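Local coordinates for protein 2-oxo-1,2-dihydroquinoline 8-monooxygenase, oxygenase component (Pseudomonas putida, PDB 1Z03) that probably hydroxylates its namesake quinolinone ring at carbon 8, working as a Rieske-type oxygenase component with a [2Fe-2S] cluster and a mononuclear iron, at residues Pro183-Ser188 with Val304-Glu309; Lys226-Val231 with His359-Ser364; Met262-Phe267 with Tyr292-Val297. All blocks are in the same frame, centred on the assembly; numbering follows the deposited sequence.

Contact 1. Residues Pro183-Ser188 with Val304-Glu309; sequences PLWPSS and VENWPE. With OCH (quinolin-2(1H)-one), chain I.
Trp-185 and the pair Glu-305/Asn-306 illustrate how one indole can be held by face and edge at once. Over the face, Asn-306 CB sits 4.1 Å from the centroid of the Trp-185 five-membered ring, a CH-pi contact, and the amide lies only 19° from the indole plane. At the edge, Trp-185 NE1 donates to Glu-305 OE2 at 3.2 Å. That bond stays in the ring plane but reaches the oxygen from above the carboxylate, the two planes being 81° apart. A chi1 of 60°, with CG between backbone N and carbonyl carbon, aims the indole at both partners; Trp-185 CB lies 3.3 Å from Asn-306 OD1. Ser-188 OG presses on Glu-305 CB at 3.2 Å, and a water linking Ser-188 N with Glu-305 OE2 gives that oxygen a second donor. Glu-305 OE1 pairs with Arg-293, and Asn-306 ND2 donates to the carbonyl of His-291. Trp-307 turns one ring face to the quinolinone, Trp-307 CE2 being 3.4 Å from quinolinone C7. The contact fastens the loop between strands 147-152 and 196-206 to the end of strand 301-305, with Ser-188 touching Val-313 of strand 313-320 and Trp-185 touching Arg-293 of strand 293-297.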
loop_
_atom_site.group_PDB
_atom_site.type_symbol
_atom_site.label_atom_id
_atom_site.label_comp_id
_atom_site.label_asym_id
_atom_site.label_seq_id
_atom_site.Cartn_x
_atom_site.Cartn_y
_atom_site.Cartn_z
ATOM N N PRO A 183 -9.928 -13.795 48.474
ATOM C CA PRO A 183 -10.930 -13.519 49.510
ATOM C C PRO A 183 -11.911 -12.387 49.195
ATOM O O PRO A 183 -13.015 -12.350 49.738
ATOM C CB PRO A 183 -10.072 -13.211 50.738
ATOM C CG PRO A 183 -8.852 -12.582 50.140
ATOM C CD PRO A 183 -8.572 -13.504 48.974
ATOM N N LEU A 184 -11.517 -11.481 48.305
ATOM C CA LEU A 184 -12.360 -10.335 47.972
ATOM C C LEU A 184 -13.401 -10.513 46.863
ATOM O O LEU A 184 -14.103 -9.557 46.517
ATOM C CB LEU A 184 -11.476 -9.134 47.648
ATOM C CG LEU A 184 -10.493 -8.764 48.756
ATOM C CD1 LEU A 184 -9.678 -7.570 48.317
ATOM C CD2 LEU A 184 -11.242 -8.445 50.037
ATOM N N TRP A 185 -13.513 -11.720 46.313
ATOM C CA TRP A 185 -14.494 -11.975 45.260
ATOM C C TRP A 185 -14.729 -13.454 44.964
ATOM O O TRP A 185 -13.838 -14.287 45.143
ATOM C CB TRP A 185 -14.081 -11.262 43.965
ATOM C CG TRP A 185 -12.741 -11.694 43.412
ATOM C CD1 TRP A 185 -12.461 -12.839 42.710
ATOM C CD2 TRP A 185 -11.502 -10.981 43.524
ATOM N NE1 TRP A 185 -11.122 -12.877 42.378
ATOM C CE2 TRP A 185 -10.513 -11.749 42.865
ATOM C CE3 TRP A 185 -11.130 -9.765 44.117
ATOM C CZ2 TRP A 185 -9.175 -11.343 42.784
ATOM C CZ3 TRP A 185 -9.795 -9.357 44.038
ATOM C CH2 TRP A 185 -8.836 -10.148 43.375
ATOM N N PRO A 186 -15.950 -13.802 44.520
ATOM C CA PRO A 186 -16.262 -15.198 44.203
ATOM C C PRO A 186 -15.468 -15.678 42.991
ATOM O O PRO A 186 -14.979 -14.868 42.204
ATOM C CB PRO A 186 -17.780 -15.172 43.962
ATOM C CG PRO A 186 -18.058 -13.756 43.554
ATOM C CD PRO A 186 -17.158 -12.958 44.460
ATOM N N SER A 187 -15.342 -16.991 42.848
ATOM C CA SER A 187 -14.590 -17.583 41.747
ATOM C C SER A 187 -15.082 -17.242 40.336
ATOM O O SER A 187 -16.275 -17.295 40.044
ATOM C CB SER A 187 -14.555 -19.103 41.908
ATOM O OG SER A 187 -13.834 -19.460 43.072
ATOM N N SER A 188 -14.139 -16.902 39.463
ATOM C CA SER A 188 -14.462 -16.574 38.079
ATOM C C SER A 188 -14.692 -17.866 37.311
ATOM O O SER A 188 -13.917 -18.817 37.439
ATOM C CB SER A 188 -13.311 -15.804 37.420
ATOM O OG SER A 188 -13.179 -14.502 37.960
ATOM N N VAL A 304 -9.531 -11.442 33.445
ATOM C CA VAL A 304 -9.748 -10.358 34.390
ATOM C C VAL A 304 -10.847 -10.823 35.333
ATOM O O VAL A 304 -12.033 -10.681 35.034
ATOM C CB VAL A 304 -10.196 -9.061 33.677
ATOM C CG1 VAL A 304 -10.080 -7.872 34.637
ATOM C CG2 VAL A 304 -9.347 -8.832 32.443
ATOM N N GLU A 305 -10.442 -11.400 36.460
ATOM C CA GLU A 305 -11.386 -11.907 37.453
ATOM C C GLU A 305 -12.226 -10.798 38.049
ATOM O O GLU A 305 -11.744 -9.684 38.244
ATOM C CB GLU A 305 -10.644 -12.596 38.599
ATOM C CG GLU A 305 -9.905 -13.854 38.232
ATOM C CD GLU A 305 -8.911 -14.224 39.305
ATOM O OE1 GLU A 305 -7.686 -14.079 39.075
ATOM O OE2 GLU A 305 -9.369 -14.641 40.393
ATOM N N ASN A 306 -13.482 -11.123 38.343
ATOM C CA ASN A 306 -14.423 -10.192 38.952
ATOM C C ASN A 306 -14.606 -8.916 38.132
ATOM O O ASN A 306 -14.619 -7.813 38.680
ATOM C CB ASN A 306 -13.954 -9.841 40.374
ATOM C CG ASN A 306 -15.115 -9.506 41.315
ATOM O OD1 ASN A 306 -16.034 -10.308 41.486
ATOM N ND2 ASN A 306 -15.068 -8.326 41.931
ATOM N N TRP A 307 -14.752 -9.066 36.820
ATOM C CA TRP A 307 -14.936 -7.909 35.946
ATOM C C TRP A 307 -16.022 -8.175 34.901
ATOM O O TRP A 307 -16.026 -9.220 34.250
ATOM C CB TRP A 307 -13.617 -7.559 35.253
ATOM C CG TRP A 307 -13.664 -6.278 34.485
ATOM C CD1 TRP A 307 -14.172 -6.087 33.225
ATOM C CD2 TRP A 307 -13.259 -4.986 34.955
ATOM N NE1 TRP A 307 -14.112 -4.755 32.889
ATOM C CE2 TRP A 307 -13.556 -4.056 33.933
ATOM C CE3 TRP A 307 -12.673 -4.522 36.144
ATOM C CZ2 TRP A 307 -13.287 -2.687 34.062
ATOM C CZ3 TRP A 307 -12.404 -3.159 36.273
ATOM C CH2 TRP A 307 -12.713 -2.259 35.235
ATOM N N PRO A 308 -16.949 -7.219 34.719
ATOM C CA PRO A 308 -17.013 -5.935 35.428
ATOM C C PRO A 308 -17.746 -5.985 36.773
ATOM O O PRO A 308 -17.800 -4.990 37.489
ATOM C CB PRO A 308 -17.720 -5.034 34.424
ATOM C CG PRO A 308 -18.735 -5.980 33.844
ATOM C CD PRO A 308 -17.947 -7.265 33.632
ATOM N N GLU A 309 -18.303 -7.147 37.101
ATOM C CA GLU A 309 -19.046 -7.341 38.342
ATOM C C GLU A 309 -18.811 -8.744 38.890
ATOM O O GLU A 309 -18.203 -9.584 38.228
ATOM C CB GLU A 309 -20.542 -7.153 38.092
ATOM C CG GLU A 309 -20.957 -5.730 37.831
ATOM C CD GLU A 309 -22.392 -5.643 37.385
ATOM O OE1 GLU A 309 -22.989 -4.551 37.504
ATOM O OE2 GLU A 309 -22.918 -6.670 36.907
HETATM O O1 OCH I . -5.359 -4.030 34.266
HETATM N N2 OCH I . -6.848 -4.873 32.691
HETATM C C3 OCH I . -8.155 -5.021 32.161
HETATM C C4 OCH I . -8.392 -5.799 30.967
HETATM C C5 OCH I . -9.699 -5.900 30.494
HETATM C C6 OCH I . -10.777 -5.246 31.170
HETATM C C7 OCH I . -10.552 -4.497 32.323
HETATM C C8 OCH I . -9.261 -4.357 32.845
HETATM C C9 OCH I . -8.988 -3.558 34.077
HETATM C C10 OCH I . -7.745 -3.429 34.564
HETATM C C1 OCH I . -6.527 -4.103 33.883
HETATM O O HOH W 1 -16.008 -8.051 44.729
HETATM O O HOH W 2 -16.410 -12.724 40.824
HETATM O O HOH W 3 -15.418 -13.440 38.231
HETATM O O HOH W 4 -11.539 -16.138 40.585
#

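Contact 2. Residues Lys226-Val231 with His359-Ser364; sequences KDNTIV and HGFNDS. With OCH (quinolin-2(1H)-one), chain I.
The second shell of the mononuclear iron site, where Asn-228 packs on Phe-361, is the setting of this contact: His-225 and Asp-365, both iron ligands, lie close in sequence to the two segments. Phe-361 is the central piece. With chi1 of -171° its CG is anti to the backbone N, and the ring extends between the 226-231 segment and the bound quinolinone. The Asn-228 amide stands across it, the two planes 73° apart, with Asn-228 CG 3.8 Å from Phe-361 CA and 4.0 Å from Ser-364 OG. Ile-230 CG2 approaches Phe-361 CD1 obliquely at 4.0 Å, while Val-231 CG2 meets the ring edge at 4.4 Å from Phe-361 CE1. Round the ring, Phe-361 CE2 comes within 3.6 Å of quinolinone C7, so a single side chain joins the packing of helix 229-233 to the wall of the substrate pocket. It also stacks on the imidazole of His-225, which probably limits how that ligand can turn.

Next in the chain, Asn-362 ND2 donates to Asp-365 OD1, which probably steadies the carboxylate of that iron ligand. The same Asn-362 ND2 passes 3.9 Å from quinolinone C5. Gly-360 has backbone angles at which a CB would collide with the preceding carbonyl oxygen, and this explains the glycine at the turn. Residues 359-364 carry the chain from helix 339-361 into helix 363-377. Helix 229-233 packs against helix 339-361 through Ile-230, which rests on Leu-356 and Cys-357, and His-359 leans on Met-201 and Arg-203 of strand 196-206.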
loop_
_atom_site.group_PDB
_atom_site.type_symbol
_atom_site.label_atom_id
_atom_site.label_comp_id
_atom_site.label_asym_id
_atom_site.label_seq_id
_atom_site.Cartn_x
_atom_site.Cartn_y
_atom_site.Cartn_z
ATOM N N LYS A 226 -8.943 6.817 32.746
ATOM C CA LYS A 226 -9.313 7.875 33.683
ATOM C C LYS A 226 -10.610 8.602 33.320
ATOM O O LYS A 226 -11.365 8.986 34.206
ATOM C CB LYS A 226 -8.183 8.903 33.800
ATOM C CG LYS A 226 -7.852 9.590 32.488
ATOM C CD LYS A 226 -6.793 10.672 32.646
ATOM C CE LYS A 226 -7.322 11.898 33.371
ATOM N NZ LYS A 226 -7.648 11.608 34.790
ATOM N N ASP A 227 -10.870 8.778 32.028
ATOM C CA ASP A 227 -12.061 9.500 31.581
ATOM C C ASP A 227 -13.221 8.654 31.050
ATOM O O ASP A 227 -14.219 9.212 30.591
ATOM C CB ASP A 227 -11.676 10.519 30.501
ATOM C CG ASP A 227 -10.695 11.561 30.998
ATOM O OD1 ASP A 227 -10.077 12.233 30.149
ATOM O OD2 ASP A 227 -10.548 11.719 32.229
ATOM N N ASN A 228 -13.109 7.328 31.100
ATOM C CA ASN A 228 -14.186 6.482 30.593
ATOM C C ASN A 228 -15.487 6.750 31.328
ATOM O O ASN A 228 -15.502 6.932 32.539
ATOM C CB ASN A 228 -13.830 5.002 30.709
ATOM C CG ASN A 228 -12.680 4.607 29.802
ATOM O OD1 ASN A 228 -12.327 5.327 28.865
ATOM N ND2 ASN A 228 -12.097 3.454 30.068
ATOM N N THR A 229 -16.583 6.754 30.580
ATOM C CA THR A 229 -17.896 7.031 31.142
ATOM C C THR A 229 -18.319 6.097 32.271
ATOM O O THR A 229 -18.873 6.550 33.275
ATOM C CB THR A 229 -18.972 6.995 30.052
ATOM O OG1 THR A 229 -18.493 7.681 28.895
ATOM C CG2 THR A 229 -20.207 7.699 30.523
ATOM N N ILE A 230 -18.059 4.803 32.121
ATOM C CA ILE A 230 -18.449 3.850 33.157
ATOM C C ILE A 230 -17.773 4.142 34.489
ATOM O O ILE A 230 -18.370 3.976 35.555
ATOM C CB ILE A 230 -18.138 2.396 32.754
ATOM C CG1 ILE A 230 -18.820 1.446 33.745
ATOM C CG2 ILE A 230 -16.631 2.151 32.752
ATOM C CD1 ILE A 230 -18.884 0.027 33.281
ATOM N N VAL A 231 -16.525 4.586 34.431
ATOM C CA VAL A 231 -15.801 4.894 35.651
ATOM C C VAL A 231 -16.520 5.966 36.472
ATOM O O VAL A 231 -16.627 5.848 37.692
ATOM C CB VAL A 231 -14.366 5.354 35.330
ATOM C CG1 VAL A 231 -13.678 5.860 36.593
ATOM C CG2 VAL A 231 -13.593 4.191 34.725
ATOM N N HIS A 359 -17.329 -1.695 24.758
ATOM C CA HIS A 359 -17.199 -0.473 23.975
ATOM C C HIS A 359 -17.086 0.596 25.052
ATOM O O HIS A 359 -17.651 0.446 26.127
ATOM C CB HIS A 359 -18.442 -0.213 23.125
ATOM C CG HIS A 359 -18.520 -1.061 21.896
ATOM N ND1 HIS A 359 -17.520 -1.089 20.949
ATOM C CD2 HIS A 359 -19.474 -1.919 21.462
ATOM C CE1 HIS A 359 -17.852 -1.930 19.986
ATOM N NE2 HIS A 359 -19.032 -2.447 20.274
ATOM N N GLY A 360 -16.363 1.670 24.786
ATOM C CA GLY A 360 -16.232 2.697 25.801
ATOM C C GLY A 360 -14.975 2.448 26.609
ATOM O O GLY A 360 -13.937 3.058 26.343
ATOM N N PHE A 361 -15.050 1.540 27.578
ATOM C CA PHE A 361 -13.882 1.238 28.396
ATOM C C PHE A 361 -12.749 0.655 27.546
ATOM O O PHE A 361 -11.661 1.225 27.468
ATOM C CB PHE A 361 -14.232 0.246 29.520
ATOM C CG PHE A 361 -13.127 0.065 30.536
ATOM C CD1 PHE A 361 -12.969 0.972 31.583
ATOM C CD2 PHE A 361 -12.228 -0.989 30.430
ATOM C CE1 PHE A 361 -11.932 0.827 32.505
ATOM C CE2 PHE A 361 -11.187 -1.139 31.348
ATOM C CZ PHE A 361 -11.041 -0.230 32.385
ATOM N N ASN A 362 -13.009 -0.474 26.895
ATOM C CA ASN A 362 -11.975 -1.118 26.091
ATOM C C ASN A 362 -11.640 -0.467 24.756
ATOM O O ASN A 362 -10.586 -0.748 24.181
ATOM C CB ASN A 362 -12.310 -2.591 25.885
ATOM C CG ASN A 362 -12.133 -3.404 27.156
ATOM O OD1 ASN A 362 -13.096 -3.940 27.707
ATOM N ND2 ASN A 362 -10.888 -3.495 27.634
ATOM N N ASP A 363 -12.509 0.405 24.255
ATOM C CA ASP A 363 -12.208 1.075 22.995
ATOM C C ASP A 363 -10.951 1.921 23.177
ATOM O O ASP A 363 -10.181 2.095 22.242
ATOM C CB ASP A 363 -13.379 1.953 22.543
ATOM C CG ASP A 363 -14.484 1.152 21.854
ATOM O OD1 ASP A 363 -15.582 1.713 21.661
ATOM O OD2 ASP A 363 -14.264 -0.026 21.498
ATOM N N SER A 364 -10.743 2.442 24.385
ATOM C CA SER A 364 -9.558 3.248 24.681
ATOM C C SER A 364 -8.289 2.430 24.471
ATOM O O SER A 364 -7.266 2.965 24.049
ATOM C CB SER A 364 -9.584 3.745 26.125
ATOM O OG SER A 364 -10.660 4.636 26.358
HETATM O O1 OCH I . -5.359 -4.030 34.266
HETATM N N2 OCH I . -6.848 -4.873 32.691
HETATM C C3 OCH I . -8.155 -5.021 32.161
HETATM C C4 OCH I . -8.392 -5.799 30.967
HETATM C C5 OCH I . -9.699 -5.900 30.494
HETATM C C6 OCH I . -10.777 -5.246 31.170
HETATM C C7 OCH I . -10.552 -4.497 32.323
HETATM C C8 OCH I . -9.261 -4.357 32.845
HETATM C C9 OCH I . -8.988 -3.558 34.077
HETATM C C10 OCH I . -7.745 -3.429 34.564
HETATM C C1 OCH I . -6.527 -4.103 33.883
#

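Contact 3. Residues Met262-Phe267 with Tyr292-Val297; sequences MMQWLF and YRTSVV. With OCH (quinolin-2(1H)-one), chain I.
Met-262 and Met-263 pair with Val-296 and Ser-295 in an antiparallel ladder, the strand axes 5.1 Å apart and their directions at 168°. These are neighbouring strands of the large antiparallel sheet of the Bet v 1-like catalytic domain. Met-262 and Val-296 form a hydrogen-bonded pair, Met-262 N to Val-296 O at 3.0 Å being answered by the reverse bond; Met-263 and Ser-295 form a non-hydrogen-bonded one. One further bond, Gln-264 N to Thr-294 O, follows before an inverse gamma turn centred on Trp-265 takes the chain off the ladder. Beyond it side chains take over, and Tyr-292 O and Thr-294 N are buried with no polar partner.

Met-262 CG packs on Val-296 CG1 at 3.7 Å, on the sheet face covered by helix 392-404. On the other face Met-263 SD lies over the guanidinium of Arg-293, 3.5 Å from Arg-293 NE, which is itself in a salt bridge with Glu-305. Leu-266 CD1 fills the corner between Thr-294 and Tyr-292, 3.7 Å from Tyr-292 CE1.

Phe-267 and Tyr-292 make a T-shaped stack, centroids 5.3 Å apart and planes at 75°, with the Phe-267 edge directed at one Tyr-292 face; quinolinone C9 lies over the opposite face. A chi1 of 63° places Tyr-292 CG between the backbone N and the carbonyl carbon, setting the ring between Phe-267 and the quinolinone. Replacing Tyr-292 with an alanine would probably leave the Phe-267 edge and Leu-266 CD1 without their aromatic partner and open a gap in the pocket wall beside the quinolinone.

Past the turn, one water bridges the two segments, donating to Leu-266 O at 2.9 Å and accepting from Arg-293 NH2 at 3.0 Å.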
loop_
_atom_site.group_PDB
_atom_site.type_symbol
_atom_site.label_atom_id
_atom_site.label_comp_id
_atom_site.label_asym_id
_atom_site.label_seq_id
_atom_site.Cartn_x
_atom_site.Cartn_y
_atom_site.Cartn_z
ATOM N N MET A 262 1.243 -16.472 34.203
ATOM C CA MET A 262 1.537 -15.760 35.436
ATOM C C MET A 262 0.277 -15.159 36.041
ATOM O O MET A 262 -0.649 -14.781 35.325
ATOM C CB MET A 262 2.540 -14.641 35.165
ATOM C CG MET A 262 2.064 -13.653 34.110
ATOM S SD MET A 262 3.295 -12.428 33.668
ATOM C CE MET A 262 2.452 -10.952 34.014
ATOM N N MET A 263 0.264 -15.073 37.367
ATOM C CA MET A 263 -0.853 -14.503 38.110
ATOM C C MET A 263 -0.332 -13.287 38.875
ATOM O O MET A 263 0.653 -13.382 39.609
ATOM C CB MET A 263 -1.418 -15.536 39.094
ATOM C CG MET A 263 -2.506 -15.010 40.023
ATOM S SD MET A 263 -4.020 -14.560 39.142
ATOM C CE MET A 263 -4.631 -16.128 38.657
ATOM N N GLN A 264 -0.987 -12.145 38.697
ATOM C CA GLN A 264 -0.573 -10.933 39.384
ATOM C C GLN A 264 -1.373 -10.813 40.682
ATOM O O GLN A 264 -2.603 -10.901 40.670
ATOM C CB GLN A 264 -0.793 -9.723 38.473
ATOM C CG GLN A 264 -0.167 -9.913 37.096
ATOM C CD GLN A 264 0.072 -8.613 36.362
ATOM O OE1 GLN A 264 -0.868 -7.914 35.979
ATOM N NE2 GLN A 264 1.340 -8.280 36.157
ATOM N N TRP A 265 -0.667 -10.633 41.797
ATOM C CA TRP A 265 -1.313 -10.539 43.105
ATOM C C TRP A 265 -1.934 -9.175 43.371
ATOM O O TRP A 265 -1.560 -8.487 44.323
ATOM C CB TRP A 265 -0.317 -10.874 44.228
ATOM C CG TRP A 265 0.225 -12.271 44.173
ATOM C CD1 TRP A 265 1.516 -12.635 43.923
ATOM C CD2 TRP A 265 -0.505 -13.494 44.372
ATOM N NE1 TRP A 265 1.640 -14.007 43.952
ATOM C CE2 TRP A 265 0.416 -14.559 44.224
ATOM C CE3 TRP A 265 -1.845 -13.794 44.660
ATOM C CZ2 TRP A 265 0.042 -15.900 44.354
ATOM C CZ3 TRP A 265 -2.221 -15.131 44.791
ATOM C CH2 TRP A 265 -1.277 -16.167 44.638
ATOM N N LEU A 266 -2.888 -8.787 42.533
ATOM C CA LEU A 266 -3.555 -7.507 42.704
ATOM C C LEU A 266 -4.390 -7.537 43.985
ATOM O O LEU A 266 -4.887 -8.591 44.399
ATOM C CB LEU A 266 -4.452 -7.204 41.495
ATOM C CG LEU A 266 -3.772 -7.259 40.124
ATOM C CD1 LEU A 266 -4.660 -6.584 39.083
ATOM C CD2 LEU A 266 -2.422 -6.569 40.197
ATOM N N PHE A 267 -4.532 -6.374 44.607
ATOM C CA PHE A 267 -5.301 -6.241 45.835
ATOM C C PHE A 267 -4.738 -7.021 47.021
ATOM O O PHE A 267 -5.466 -7.694 47.752
ATOM C CB PHE A 267 -6.774 -6.595 45.581
ATOM C CG PHE A 267 -7.464 -5.621 44.664
ATOM C CD1 PHE A 267 -7.307 -5.713 43.284
ATOM C CD2 PHE A 267 -8.185 -4.551 45.185
ATOM C CE1 PHE A 267 -7.849 -4.749 42.433
ATOM C CE2 PHE A 267 -8.731 -3.583 44.351
ATOM C CZ PHE A 267 -8.562 -3.679 42.968
ATOM N N TYR A 292 -10.558 -6.610 41.252
ATOM C CA TYR A 292 -10.350 -7.466 40.092
ATOM C C TYR A 292 -8.904 -7.949 40.095
ATOM O O TYR A 292 -8.072 -7.447 40.852
ATOM C CB TYR A 292 -10.633 -6.672 38.816
ATOM C CG TYR A 292 -9.684 -5.510 38.635
ATOM C CD1 TYR A 292 -8.434 -5.688 38.036
ATOM C CD2 TYR A 292 -10.006 -4.242 39.118
ATOM C CE1 TYR A 292 -7.534 -4.640 37.924
ATOM C CE2 TYR A 292 -9.104 -3.183 39.010
ATOM C CZ TYR A 292 -7.873 -3.394 38.411
ATOM O OH TYR A 292 -6.978 -2.357 38.316
ATOM N N ARG A 293 -8.604 -8.918 39.239
ATOM C CA ARG A 293 -7.257 -9.459 39.155
ATOM C C ARG A 293 -6.945 -9.959 37.749
ATOM O O ARG A 293 -7.746 -10.659 37.132
ATOM C CB ARG A 293 -7.082 -10.600 40.154
ATOM C CG ARG A 293 -5.682 -11.173 40.175
ATOM C CD ARG A 293 -5.487 -12.073 41.372
ATOM N NE ARG A 293 -6.360 -13.240 41.354
ATOM C CZ ARG A 293 -6.438 -14.122 42.350
ATOM N NH1 ARG A 293 -7.248 -15.165 42.256
ATOM N NH2 ARG A 293 -5.713 -13.946 43.448
ATOM N N THR A 294 -5.768 -9.606 37.252
ATOM C CA THR A 294 -5.367 -10.021 35.916
ATOM C C THR A 294 -4.267 -11.079 35.896
ATOM O O THR A 294 -3.372 -11.102 36.748
ATOM C CB THR A 294 -4.897 -8.812 35.075
ATOM O OG1 THR A 294 -3.867 -8.113 35.780
ATOM C CG2 THR A 294 -6.048 -7.858 34.816
ATOM N N SER A 295 -4.350 -11.952 34.898
ATOM C CA SER A 295 -3.386 -13.022 34.697
ATOM C C SER A 295 -3.316 -13.257 33.192
ATOM O O SER A 295 -4.252 -12.911 32.469
ATOM C CB SER A 295 -3.855 -14.303 35.393
ATOM O OG SER A 295 -5.078 -14.775 34.846
ATOM N N VAL A 296 -2.208 -13.822 32.718
ATOM C CA VAL A 296 -2.065 -14.109 31.300
ATOM C C VAL A 296 -1.336 -15.439 31.108
ATOM O O VAL A 296 -0.402 -15.758 31.847
ATOM C CB VAL A 296 -1.309 -12.965 30.573
ATOM C CG1 VAL A 296 0.074 -12.779 31.172
ATOM C CG2 VAL A 296 -1.219 -13.264 29.077
ATOM N N VAL A 297 -1.790 -16.216 30.127
ATOM C CA VAL A 297 -1.195 -17.517 29.831
ATOM C C VAL A 297 -0.968 -17.664 28.321
ATOM O O VAL A 297 -1.633 -17.001 27.520
ATOM C CB VAL A 297 -2.122 -18.693 30.311
ATOM C CG1 VAL A 297 -2.422 -18.570 31.800
ATOM C CG2 VAL A 297 -3.422 -18.701 29.523
HETATM O O1 OCH I . -5.359 -4.030 34.266
HETATM N N2 OCH I . -6.848 -4.873 32.691
HETATM C C3 OCH I . -8.155 -5.021 32.161
HETATM C C4 OCH I . -8.392 -5.799 30.967
HETATM C C5 OCH I . -9.699 -5.900 30.494
HETATM C C6 OCH I . -10.777 -5.246 31.170
HETATM C C7 OCH I . -10.552 -4.497 32.323
HETATM C C8 OCH I . -9.261 -4.357 32.845
HETATM C C9 OCH I . -8.988 -3.558 34.077
HETATM C C10 OCH I . -7.745 -3.429 34.564
HETATM C C1 OCH I . -6.527 -4.103 33.883
HETATM O O HOH W 5 -4.469 -11.500 44.532
#

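In the fold
All three contacts present aromatic side chains to one quinolinone, but differ in how their own segments are joined. Contacts 1 and 3 are buried and share a sheet, through the adjacent strands 301-305 and 293-297; the salt bridge of Glu-305 with Arg-293 ties them directly. Contact 3 is mainly strand pairing with apolar and aromatic side chains, whereas contact 1, where a loop is laid on that sheet, relies on a polar edge and waters. Contact 2, only partly buried, belongs to the helices near the iron: an asparagine amide and two aliphatic side chains gathered round one phenylalanine. It meets contact 1 where Trp-307 CZ2 lies 3.7 Å from Phe-361 CZ, but does not touch contact 3.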